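Long-range contacts in UDP-N-acetylglucosamine 3-dehydrogenase (Acidithiobacillus ferrooxidans, PDB 7BVJ), which catalyses the NAD(+)-dependent oxidation of the glucosamine 3-position of UDP-N-acetylglucosamine to a ketone, a step in the synthesis of 2,3-diamino-2,3-dideoxy-D-glucopyranose for lipid A: residues Leu28-Phe32 with Cys48-Val54; Ile2-Thr6 with Glu274-Ile280; Phe17-Tyr22 with Asp267-Ile273. Residue numbers count along the deposited sequence, not the author numbering.

Interaction 1: Leu28-Phe32 with Cys48-Val54; sequences LAGVF and CRAFPSV. With NAD (nicotinamide-adenine-dinucleotide), chain E.
Gly30 holds backbone angles (phi 159°, psi -158°) that would jam a CB against the preceding carbonyl, and an ideal CB would also clash with Arg49 O and Phe51 CE2. Gly30 CA therefore lies 3.2 Å from Arg49 O, in a CA-H...O contact, and 3.7 Å from Phe51 CE2. Around it two strands pair in parallel, Gly30 with Arg49 (CA-CA 4.4 Å) and Val31 with Ala50 (CA-CA 5.3 Å). Three backbone hydrogen bonds fix the register: Arg49 N to Ala29 O (3.1 Å), Val31 N to Arg49 O (3.1 Å) and Phe51 N to Val31 O (2.9 Å, nearly linear at 178°). At one end Cys48 (chi1 p) brings SG 3.8 Å from Leu28 CD2; at the other, Phe32 (chi1 t) places CD1 3.5 Å from Phe51 O and CD2 4.1 Å from Val54 CB, with Val54 N over its ring face. Phe32 CE2 also lies 3.7 Å from C2A of the NAD adenine, so this pairing adjoins the cofactor pocket. Ser53 N-caps helix 54-59 through OG and Ala56 N. The pair belongs to a Rossmann beta-alpha-beta unit whose connecting helix is 36-46; strand 49-50 forms the sheet edge, while strand 27-32 has strand 5-9 as its other neighbour and Val31 and Leu28 touch helix 13-25.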
loop_
_atom_site.group_PDB
_atom_site.type_symbol
_atom_site.label_atom_id
_atom_site.label_comp_id
_atom_site.label_asym_id
_atom_site.label_seq_id
_atom_site.Cartn_x
_atom_site.Cartn_y
_atom_site.Cartn_z
ATOM N N LEU A 28 -3.603 -22.136 7.521
ATOM C CA LEU A 28 -4.719 -21.569 6.764
ATOM C C LEU A 28 -5.947 -22.452 6.939
ATOM O O LEU A 28 -5.991 -23.563 6.409
ATOM C CB LEU A 28 -4.348 -21.445 5.291
ATOM C CG LEU A 28 -5.402 -20.877 4.316
ATOM C CD1 LEU A 28 -5.679 -19.397 4.534
ATOM C CD2 LEU A 28 -5.003 -21.120 2.859
ATOM N N ALA A 29 -6.934 -21.974 7.699
ATOM C CA ALA A 29 -8.203 -22.687 7.777
ATOM C C ALA A 29 -8.919 -22.676 6.431
ATOM O O ALA A 29 -9.454 -23.703 6.001
ATOM C CB ALA A 29 -9.093 -22.067 8.854
ATOM N N GLY A 30 -8.938 -21.535 5.749
ATOM C CA GLY A 30 -9.605 -21.479 4.461
ATOM C C GLY A 30 -9.982 -20.054 4.079
ATOM O O GLY A 30 -9.416 -19.083 4.581
ATOM N N VAL A 31 -10.960 -19.969 3.177
ATOM C CA VAL A 31 -11.278 -18.748 2.460
ATOM C C VAL A 31 -12.794 -18.597 2.356
ATOM O O VAL A 31 -13.553 -19.567 2.462
ATOM C CB VAL A 31 -10.627 -18.762 1.057
ATOM C CG1 VAL A 31 -9.087 -18.692 1.165
ATOM C CG2 VAL A 31 -11.033 -20.020 0.314
ATOM N N PHE A 32 -13.232 -17.352 2.191
ATOM C CA PHE A 32 -14.620 -17.040 1.898
ATOM C C PHE A 32 -14.662 -15.992 0.801
ATOM O O PHE A 32 -13.895 -15.027 0.823
ATOM C CB PHE A 32 -15.402 -16.509 3.115
ATOM C CG PHE A 32 -16.796 -16.025 2.757
ATOM C CD1 PHE A 32 -17.837 -16.936 2.594
ATOM C CD2 PHE A 32 -17.046 -14.675 2.524
ATOM C CE1 PHE A 32 -19.113 -16.512 2.229
ATOM C CE2 PHE A 32 -18.326 -14.235 2.151
ATOM C CZ PHE A 32 -19.362 -15.162 2.017
ATOM N N CYS A 48 -7.308 -26.040 1.465
ATOM C CA CYS A 48 -7.990 -25.517 2.637
ATOM C C CYS A 48 -9.491 -25.642 2.425
ATOM O O CYS A 48 -9.944 -26.157 1.405
ATOM C CB CYS A 48 -7.570 -24.068 2.880
ATOM S SG CYS A 48 -8.043 -22.962 1.539
ATOM N N ARG A 49 -10.262 -25.146 3.391
ATOM C CA ARG A 49 -11.716 -25.141 3.288
ATOM C C ARG A 49 -12.198 -23.977 2.430
ATOM O O ARG A 49 -11.553 -22.932 2.348
ATOM C CB ARG A 49 -12.355 -25.021 4.674
ATOM C CG ARG A 49 -12.999 -26.298 5.203
ATOM C CD ARG A 49 -13.612 -26.091 6.592
ATOM N NE ARG A 49 -15.040 -25.785 6.533
ATOM C CZ ARG A 49 -15.821 -25.639 7.602
ATOM N NH1 ARG A 49 -15.305 -25.750 8.818
ATOM N NH2 ARG A 49 -17.111 -25.358 7.456
ATOM N N ALA A 50 -13.344 -24.164 1.787
ATOM C CA ALA A 50 -14.146 -23.064 1.274
ATOM C C ALA A 50 -15.331 -22.912 2.216
ATOM O O ALA A 50 -16.160 -23.822 2.317
ATOM C CB ALA A 50 -14.612 -23.324 -0.159
ATOM N N PHE A 51 -15.407 -21.754 2.925
ATOM C CA PHE A 51 -16.438 -21.674 3.947
ATOM C C PHE A 51 -17.774 -21.220 3.356
ATOM O O PHE A 51 -17.812 -20.450 2.386
ATOM C CB PHE A 51 -16.020 -20.714 5.053
ATOM C CG PHE A 51 -14.983 -21.281 6.002
ATOM C CD1 PHE A 51 -15.363 -21.850 7.206
ATOM C CD2 PHE A 51 -13.629 -21.222 5.690
ATOM C CE1 PHE A 51 -14.401 -22.370 8.095
ATOM C CE2 PHE A 51 -12.661 -21.719 6.571
ATOM C CZ PHE A 51 -13.051 -22.299 7.772
ATOM N N PRO A 52 -18.886 -21.684 3.933
ATOM C CA PRO A 52 -20.201 -21.289 3.420
ATOM C C PRO A 52 -20.644 -19.903 3.847
ATOM O O PRO A 52 -21.668 -19.432 3.345
ATOM C CB PRO A 52 -21.128 -22.352 4.010
ATOM C CG PRO A 52 -20.471 -22.696 5.312
ATOM C CD PRO A 52 -18.995 -22.661 5.035
ATOM N N SER A 53 -19.933 -19.241 4.756
ATOM C CA SER A 53 -20.289 -17.883 5.162
ATOM C C SER A 53 -19.062 -17.231 5.784
ATOM O O SER A 53 -18.123 -17.915 6.200
ATOM C CB SER A 53 -21.457 -17.866 6.155
ATOM O OG SER A 53 -21.046 -18.382 7.411
ATOM N N VAL A 54 -19.082 -15.894 5.837
ATOM C CA VAL A 54 -17.994 -15.173 6.496
ATOM C C VAL A 54 -17.928 -15.550 7.972
ATOM O O VAL A 54 -16.837 -15.676 8.549
ATOM C CB VAL A 54 -18.138 -13.650 6.299
ATOM C CG1 VAL A 54 -19.381 -13.125 6.968
ATOM C CG2 VAL A 54 -16.922 -12.929 6.857
HETATM P PA NAD E . -11.237 -8.635 -7.591
HETATM O O1A NAD E . -12.652 -8.188 -7.709
HETATM O O2A NAD E . -10.427 -9.536 -8.488
HETATM O O5B NAD E . -11.385 -9.635 -6.164
HETATM C C5B NAD E . -12.553 -9.229 -5.492
HETATM C C4B NAD E . -13.135 -10.425 -4.731
HETATM O O4B NAD E . -13.951 -9.974 -3.677
HETATM C C3B NAD E . -14.038 -11.167 -5.728
HETATM O O3B NAD E . -13.616 -12.479 -5.630
HETATM C C2B NAD E . -15.450 -10.965 -5.154
HETATM O O2B NAD E . -16.264 -12.121 -5.331
HETATM C C1B NAD E . -15.105 -10.820 -3.672
HETATM N N9A NAD E . -16.094 -10.086 -2.893
HETATM C C8A NAD E . -16.833 -8.963 -3.198
HETATM N N7A NAD E . -17.613 -8.563 -2.196
HETATM C C5A NAD E . -17.374 -9.463 -1.181
HETATM C C6A NAD E . -17.895 -9.581 0.134
HETATM N N6A NAD E . -18.830 -8.675 0.589
HETATM N N1A NAD E . -17.472 -10.597 0.940
HETATM C C2A NAD E . -16.546 -11.465 0.408
HETATM N N3A NAD E . -15.963 -11.470 -0.811
HETATM C C4A NAD E . -16.419 -10.438 -1.591
HETATM O O3 NAD E . -10.157 -7.458 -7.322
HETATM P PN NAD E . -8.725 -7.801 -6.689
HETATM O O1N NAD E . -8.490 -9.001 -5.809
HETATM O O2N NAD E . -7.845 -7.188 -7.726
HETATM O O5D NAD E . -8.484 -6.520 -5.455
#

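Interaction 2: Ile2-Thr6 with Glu274-Ile280; sequences IHMRT and EDFLNAI
Ile2 lays its CD1 against the base of Leu277, 3.4 Å from Leu277 CB, and also approaches Glu274 CG (4.1 Å) and Asn278 OD1 (3.7 Å). Its chi2 of 147° lies between wells, with chi1 m, and carries the methyl to the helix surface. The N-terminal segment is extended: residues 2-4 precede strand 5-9, and the CA-to-CB bonds of Ile2, Met4 and Thr6 all point toward the helix, as expected for every second residue of an extended chain. The nearest CA pair is Ile2 with Leu277, at 7.3 Å. Residues 274-280 are regular helix, in which Asn278 N to Glu274 O (2.9 Å) and Ile280 N to Phe276 O (3.1 Å) are backbone hydrogen bonds; Leu277 and Ile280, one turn apart, face the segment. Met4 (chi1 t, chi2 98°, chi3 p) ends between these two, with CE 3.7 Å from Leu277 CD2 and 3.5 Å from Ile280 CG2. Leu277 (chi1 m, chi2 t) also places CD2 4.0 Å from Thr6 CG2. No hydrogen bond crosses the contact, which buries 299 Å² in total and is largely apolar. It joins the start of the first Rossmann strand to a helix from late in the chain, away from the annotated sites. Thr6 OG1 is hydrogen-bonded to Ser26 OG, just after the end of helix 13-25. That helix contributes Tyr22, which touches both Thr6 and Leu277, while Leu277 and Ile280 also rest on Ala63 of strand 63-66 and Ile280 reaches His86 of strand 86-90.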
loop_
_atom_site.group_PDB
_atom_site.type_symbol
_atom_site.label_atom_id
_atom_site.label_comp_id
_atom_site.label_asym_id
_atom_site.label_seq_id
_atom_site.Cartn_x
_atom_site.Cartn_y
_atom_site.Cartn_z
ATOM N N ILE A 2 4.531 -19.451 11.540
ATOM C CA ILE A 2 3.843 -18.979 12.736
ATOM C C ILE A 2 2.685 -19.917 13.049
ATOM O O ILE A 2 2.026 -20.442 12.145
ATOM C CB ILE A 2 3.370 -17.530 12.532
ATOM C CG1 ILE A 2 4.553 -16.680 12.057
ATOM C CG2 ILE A 2 2.784 -16.947 13.812
ATOM C CD1 ILE A 2 4.175 -15.571 11.127
ATOM N N HIS A 3 2.442 -20.151 14.336
ATOM C CA HIS A 3 1.331 -21.002 14.746
ATOM C C HIS A 3 0.134 -20.090 14.951
ATOM O O HIS A 3 -0.070 -19.508 16.018
ATOM C CB HIS A 3 1.681 -21.810 15.987
ATOM C CG HIS A 3 2.804 -22.769 15.758
ATOM N ND1 HIS A 3 2.761 -23.739 14.780
ATOM C CD2 HIS A 3 4.019 -22.881 16.347
ATOM C CE1 HIS A 3 3.889 -24.426 14.795
ATOM N NE2 HIS A 3 4.672 -23.921 15.732
ATOM N N MET A 4 -0.664 -19.963 13.896
ATOM C CA MET A 4 -1.781 -19.039 13.873
ATOM C C MET A 4 -2.843 -19.571 12.919
ATOM O O MET A 4 -2.515 -20.050 11.828
ATOM C CB MET A 4 -1.312 -17.657 13.428
ATOM C CG MET A 4 -2.395 -16.630 13.409
ATOM S SD MET A 4 -2.320 -15.666 14.904
ATOM C CE MET A 4 -1.121 -14.464 14.366
ATOM N N ARG A 5 -4.111 -19.479 13.330
ATOM C CA ARG A 5 -5.226 -19.831 12.457
ATOM C C ARG A 5 -5.604 -18.614 11.613
ATOM O O ARG A 5 -5.996 -17.565 12.150
ATOM C CB ARG A 5 -6.421 -20.324 13.269
ATOM C CG ARG A 5 -6.209 -21.692 13.888
ATOM C CD ARG A 5 -7.331 -21.988 14.858
ATOM N NE ARG A 5 -7.523 -20.908 15.818
ATOM C CZ ARG A 5 -8.710 -20.514 16.269
ATOM N NH1 ARG A 5 -9.815 -21.109 15.835
ATOM N NH2 ARG A 5 -8.795 -19.524 17.147
ATOM N N THR A 6 -5.493 -18.763 10.292
ATOM C CA THR A 6 -5.607 -17.644 9.371
ATOM C C THR A 6 -6.652 -17.927 8.296
ATOM O O THR A 6 -6.986 -19.077 7.992
ATOM C CB THR A 6 -4.261 -17.324 8.708
ATOM O OG1 THR A 6 -3.786 -18.478 7.997
ATOM C CG2 THR A 6 -3.228 -16.904 9.752
ATOM N N GLU A 274 3.870 -11.915 6.949
ATOM C CA GLU A 274 4.650 -12.350 8.104
ATOM C C GLU A 274 4.743 -11.244 9.141
ATOM O O GLU A 274 4.660 -11.505 10.347
ATOM C CB GLU A 274 6.052 -12.812 7.708
ATOM C CG GLU A 274 6.807 -13.347 8.930
ATOM C CD GLU A 274 8.221 -13.802 8.643
ATOM O OE1 GLU A 274 8.490 -14.269 7.520
ATOM O OE2 GLU A 274 9.065 -13.692 9.557
ATOM N N ASP A 275 4.888 -9.997 8.693
ATOM C CA ASP A 275 4.939 -8.891 9.640
ATOM C C ASP A 275 3.625 -8.766 10.417
ATOM O O ASP A 275 3.631 -8.608 11.644
ATOM C CB ASP A 275 5.286 -7.607 8.893
ATOM C CG ASP A 275 5.427 -6.429 9.809
ATOM O OD1 ASP A 275 4.380 -5.887 10.209
ATOM O OD2 ASP A 275 6.575 -6.035 10.133
ATOM N N PHE A 276 2.487 -8.836 9.713
ATOM C CA PHE A 276 1.171 -8.792 10.363
ATOM C C PHE A 276 1.047 -9.878 11.443
ATOM O O PHE A 276 0.642 -9.610 12.593
ATOM C CB PHE A 276 0.098 -8.912 9.255
ATOM C CG PHE A 276 -1.325 -9.180 9.731
ATOM C CD1 PHE A 276 -1.950 -8.361 10.666
ATOM C CD2 PHE A 276 -2.058 -10.219 9.170
ATOM C CE1 PHE A 276 -3.277 -8.606 11.063
ATOM C CE2 PHE A 276 -3.373 -10.484 9.571
ATOM C CZ PHE A 276 -3.988 -9.667 10.520
ATOM N N LEU A 277 1.434 -11.107 11.102
ATOM C CA LEU A 277 1.276 -12.211 12.052
ATOM C C LEU A 277 2.269 -12.100 13.221
ATOM O O LEU A 277 1.937 -12.435 14.370
ATOM C CB LEU A 277 1.423 -13.548 11.322
ATOM C CG LEU A 277 0.393 -13.871 10.228
ATOM C CD1 LEU A 277 0.641 -15.257 9.617
ATOM C CD2 LEU A 277 -1.019 -13.764 10.777
ATOM N N ASN A 278 3.480 -11.614 12.954
ATOM C CA ASN A 278 4.424 -11.371 14.041
ATOM C C ASN A 278 3.913 -10.282 14.962
ATOM O O ASN A 278 4.095 -10.362 16.176
ATOM C CB ASN A 278 5.799 -11.005 13.490
ATOM C CG ASN A 278 6.476 -12.174 12.835
ATOM O OD1 ASN A 278 6.220 -13.326 13.187
ATOM N ND2 ASN A 278 7.335 -11.898 11.868
ATOM N N ALA A 279 3.255 -9.267 14.409
ATOM C CA ALA A 279 2.715 -8.216 15.262
ATOM C C ALA A 279 1.675 -8.781 16.213
ATOM O O ALA A 279 1.635 -8.417 17.396
ATOM C CB ALA A 279 2.115 -7.105 14.411
ATOM N N ILE A 280 0.815 -9.669 15.710
ATOM C CA ILE A 280 -0.162 -10.298 16.602
ATOM C C ILE A 280 0.553 -11.085 17.689
ATOM O O ILE A 280 0.258 -10.937 18.883
ATOM C CB ILE A 280 -1.132 -11.205 15.823
ATOM C CG1 ILE A 280 -2.047 -10.379 14.925
ATOM C CG2 ILE A 280 -1.939 -12.063 16.807
ATOM C CD1 ILE A 280 -2.621 -11.157 13.723
#

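Interaction 3: Phe17-Tyr22 with Asp267-Ile273; sequences FHAQKY and DALAAEI
Asp267 occupies the N-cap of helix 268-282: its OD1 accepts from Ala270 N (3.3 Å, 176°), while its OD2 forms a salt bridge with Lys21 NZ (3.5 Å). Leu269 (chi1 t, chi2 p) follows, pointing at helix 13-25. Its CD1 sits 3.8 Å from the centroid of the His18 ring, 18° off the normal, a CH-pi contact, and its CD2 is 3.7 Å from Phe17 CB. Ala270 is the close point of the backbones, its CA 5.6 Å from that of Lys21, and its CB is 4.0 Å from Lys21 CE. One turn beyond Leu269, Ile273 (chi1 m, chi2 t) places CD1 3.7 Å from Lys21 CB and CG2 3.9 Å from the Tyr22 ring centroid, 25° off the normal, a second CH-pi contact. The short axes approach to 9.5 Å and cross at -62°. Helix 13-25 begins in the glycine-rich segment of the Rossmann fold, and His13 and Leu14 in its first turn bind NAD. Aliphatic groups thus cover ring faces, while the ring polar atoms bond elsewhere: His18 to Ser65 and Glu90, Tyr22 OH to Ser65. The interface is therefore mainly apolar, with one ion pair at its exposed end.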
loop_
_atom_site.group_PDB
_atom_site.type_symbol
_atom_site.label_atom_id
_atom_site.label_comp_id
_atom_site.label_asym_id
_atom_site.label_seq_id
_atom_site.Cartn_x
_atom_site.Cartn_y
_atom_site.Cartn_z
ATOM N N PHE A 17 -3.510 -14.591 -3.862
ATOM C CA PHE A 17 -2.102 -14.500 -3.471
ATOM C C PHE A 17 -1.954 -14.401 -1.957
ATOM O O PHE A 17 -1.069 -15.039 -1.369
ATOM C CB PHE A 17 -1.432 -13.296 -4.150
ATOM C CG PHE A 17 -1.338 -13.417 -5.646
ATOM C CD1 PHE A 17 -1.932 -12.483 -6.466
ATOM C CD2 PHE A 17 -0.674 -14.480 -6.228
ATOM C CE1 PHE A 17 -1.861 -12.602 -7.848
ATOM C CE2 PHE A 17 -0.598 -14.604 -7.608
ATOM C CZ PHE A 17 -1.195 -13.668 -8.418
ATOM N N HIS A 18 -2.803 -13.591 -1.314
ATOM C CA HIS A 18 -2.818 -13.573 0.149
ATOM C C HIS A 18 -2.981 -14.982 0.704
ATOM O O HIS A 18 -2.279 -15.386 1.647
ATOM C CB HIS A 18 -3.950 -12.705 0.680
ATOM C CG HIS A 18 -3.655 -11.242 0.721
ATOM N ND1 HIS A 18 -3.588 -10.534 1.899
ATOM C CD2 HIS A 18 -3.504 -10.336 -0.270
ATOM C CE1 HIS A 18 -3.389 -9.260 1.635
ATOM N NE2 HIS A 18 -3.328 -9.115 0.325
ATOM N N ALA A 19 -3.930 -15.733 0.134
ATOM C CA ALA A 19 -4.218 -17.082 0.618
ATOM C C ALA A 19 -3.021 -18.015 0.434
ATOM O O ALA A 19 -2.712 -18.827 1.323
ATOM C CB ALA A 19 -5.456 -17.643 -0.092
ATOM N N GLN A 20 -2.333 -17.910 -0.711
ATOM C CA GLN A 20 -1.130 -18.717 -0.930
ATOM C C GLN A 20 -0.085 -18.439 0.144
ATOM O O GLN A 20 0.522 -19.374 0.692
ATOM C CB GLN A 20 -0.536 -18.451 -2.319
ATOM C CG GLN A 20 -1.443 -18.815 -3.496
ATOM C CD GLN A 20 -0.818 -18.536 -4.857
ATOM O OE1 GLN A 20 0.209 -17.855 -4.963
ATOM N NE2 GLN A 20 -1.433 -19.069 -5.908
ATOM N N LYS A 21 0.129 -17.157 0.468
ATOM C CA LYS A 21 1.124 -16.821 1.493
ATOM C C LYS A 21 0.739 -17.416 2.843
ATOM O O LYS A 21 1.565 -18.049 3.527
ATOM C CB LYS A 21 1.293 -15.297 1.613
ATOM C CG LYS A 21 1.630 -14.560 0.329
ATOM C CD LYS A 21 2.442 -15.427 -0.625
ATOM C CE LYS A 21 3.355 -14.596 -1.492
ATOM N NZ LYS A 21 2.787 -14.364 -2.838
ATOM N N TYR A 22 -0.518 -17.212 3.254
ATOM C CA TYR A 22 -0.934 -17.726 4.554
ATOM C C TYR A 22 -0.773 -19.235 4.617
ATOM O O TYR A 22 -0.374 -19.780 5.654
ATOM C CB TYR A 22 -2.377 -17.347 4.858
ATOM C CG TYR A 22 -2.609 -15.920 5.335
ATOM C CD1 TYR A 22 -2.181 -15.502 6.590
ATOM C CD2 TYR A 22 -3.316 -15.021 4.551
ATOM C CE1 TYR A 22 -2.429 -14.216 7.038
ATOM C CE2 TYR A 22 -3.555 -13.731 4.983
ATOM C CZ TYR A 22 -3.113 -13.335 6.227
ATOM O OH TYR A 22 -3.347 -12.050 6.656
ATOM N N ASP A 267 9.820 -11.574 -1.697
ATOM C CA ASP A 267 8.365 -11.592 -1.811
ATOM C C ASP A 267 7.775 -10.510 -0.911
ATOM O O ASP A 267 7.817 -10.627 0.312
ATOM C CB ASP A 267 7.848 -12.975 -1.421
ATOM C CG ASP A 267 6.472 -13.273 -1.991
ATOM O OD1 ASP A 267 5.597 -12.370 -2.023
ATOM O OD2 ASP A 267 6.272 -14.431 -2.408
ATOM N N ALA A 268 7.231 -9.450 -1.506
ATOM C CA ALA A 268 6.738 -8.338 -0.697
ATOM C C ALA A 268 5.483 -8.723 0.085
ATOM O O ALA A 268 5.343 -8.380 1.266
ATOM C CB ALA A 268 6.474 -7.124 -1.591
ATOM N N LEU A 269 4.559 -9.435 -0.549
ATOM C CA LEU A 269 3.308 -9.756 0.125
ATOM C C LEU A 269 3.525 -10.795 1.225
ATOM O O LEU A 269 2.923 -10.704 2.306
ATOM C CB LEU A 269 2.281 -10.225 -0.915
ATOM C CG LEU A 269 0.959 -10.758 -0.355
ATOM C CD1 LEU A 269 0.214 -9.639 0.342
ATOM C CD2 LEU A 269 0.113 -11.402 -1.439
ATOM N N ALA A 270 4.388 -11.784 0.979
ATOM C CA ALA A 270 4.810 -12.680 2.057
ATOM C C ALA A 270 5.429 -11.904 3.218
ATOM O O ALA A 270 5.169 -12.212 4.384
ATOM C CB ALA A 270 5.807 -13.720 1.531
ATOM N N ALA A 271 6.274 -10.914 2.915
ATOM C CA ALA A 271 6.900 -10.108 3.965
ATOM C C ALA A 271 5.849 -9.369 4.784
ATOM O O ALA A 271 5.900 -9.340 6.018
ATOM C CB ALA A 271 7.878 -9.106 3.329
ATOM N N GLU A 272 4.889 -8.760 4.098
ATOM C CA GLU A 272 3.842 -7.993 4.759
ATOM C C GLU A 272 2.958 -8.905 5.620
ATOM O O GLU A 272 2.571 -8.552 6.745
ATOM C CB GLU A 272 3.070 -7.244 3.658
ATOM C CG GLU A 272 1.744 -6.607 3.957
ATOM C CD GLU A 272 1.231 -5.752 2.767
ATOM O OE1 GLU A 272 1.322 -4.503 2.789
ATOM O OE2 GLU A 272 0.756 -6.339 1.782
ATOM N N ILE A 273 2.700 -10.122 5.152
ATOM C CA ILE A 273 1.841 -11.007 5.928
ATOM C C ILE A 273 2.595 -11.556 7.131
ATOM O O ILE A 273 2.046 -11.634 8.244
ATOM C CB ILE A 273 1.267 -12.112 5.022
ATOM C CG1 ILE A 273 0.102 -11.521 4.221
ATOM C CG2 ILE A 273 0.797 -13.322 5.851
ATOM C CD1 ILE A 273 -0.442 -12.429 3.127
#

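Overall arrangement
From the N terminus, residues 2-6 enter the first Rossmann strand, residues 17-22 lie on the helix after it, and residues 28-32 form the next strand. Interaction 1 closes first, through helix 36-46 to residues 48-54. It is nested in the loop closed by interaction 3, when the chain returns 245 residues later at 267-273, and that loop is nested in turn in the one closed by interaction 2, at 274-280; none cross. Interactions 2 and 3 thus hold the late helix 268-282 against the first strand and first helix of the Rossmann fold, with Tyr22 OH 3.3 Å from Phe276 CE2. Ala29 N lies 2.9 Å from Thr6 O, probably hydrogen-bonded, linking interactions 1 and 2 within the sheet.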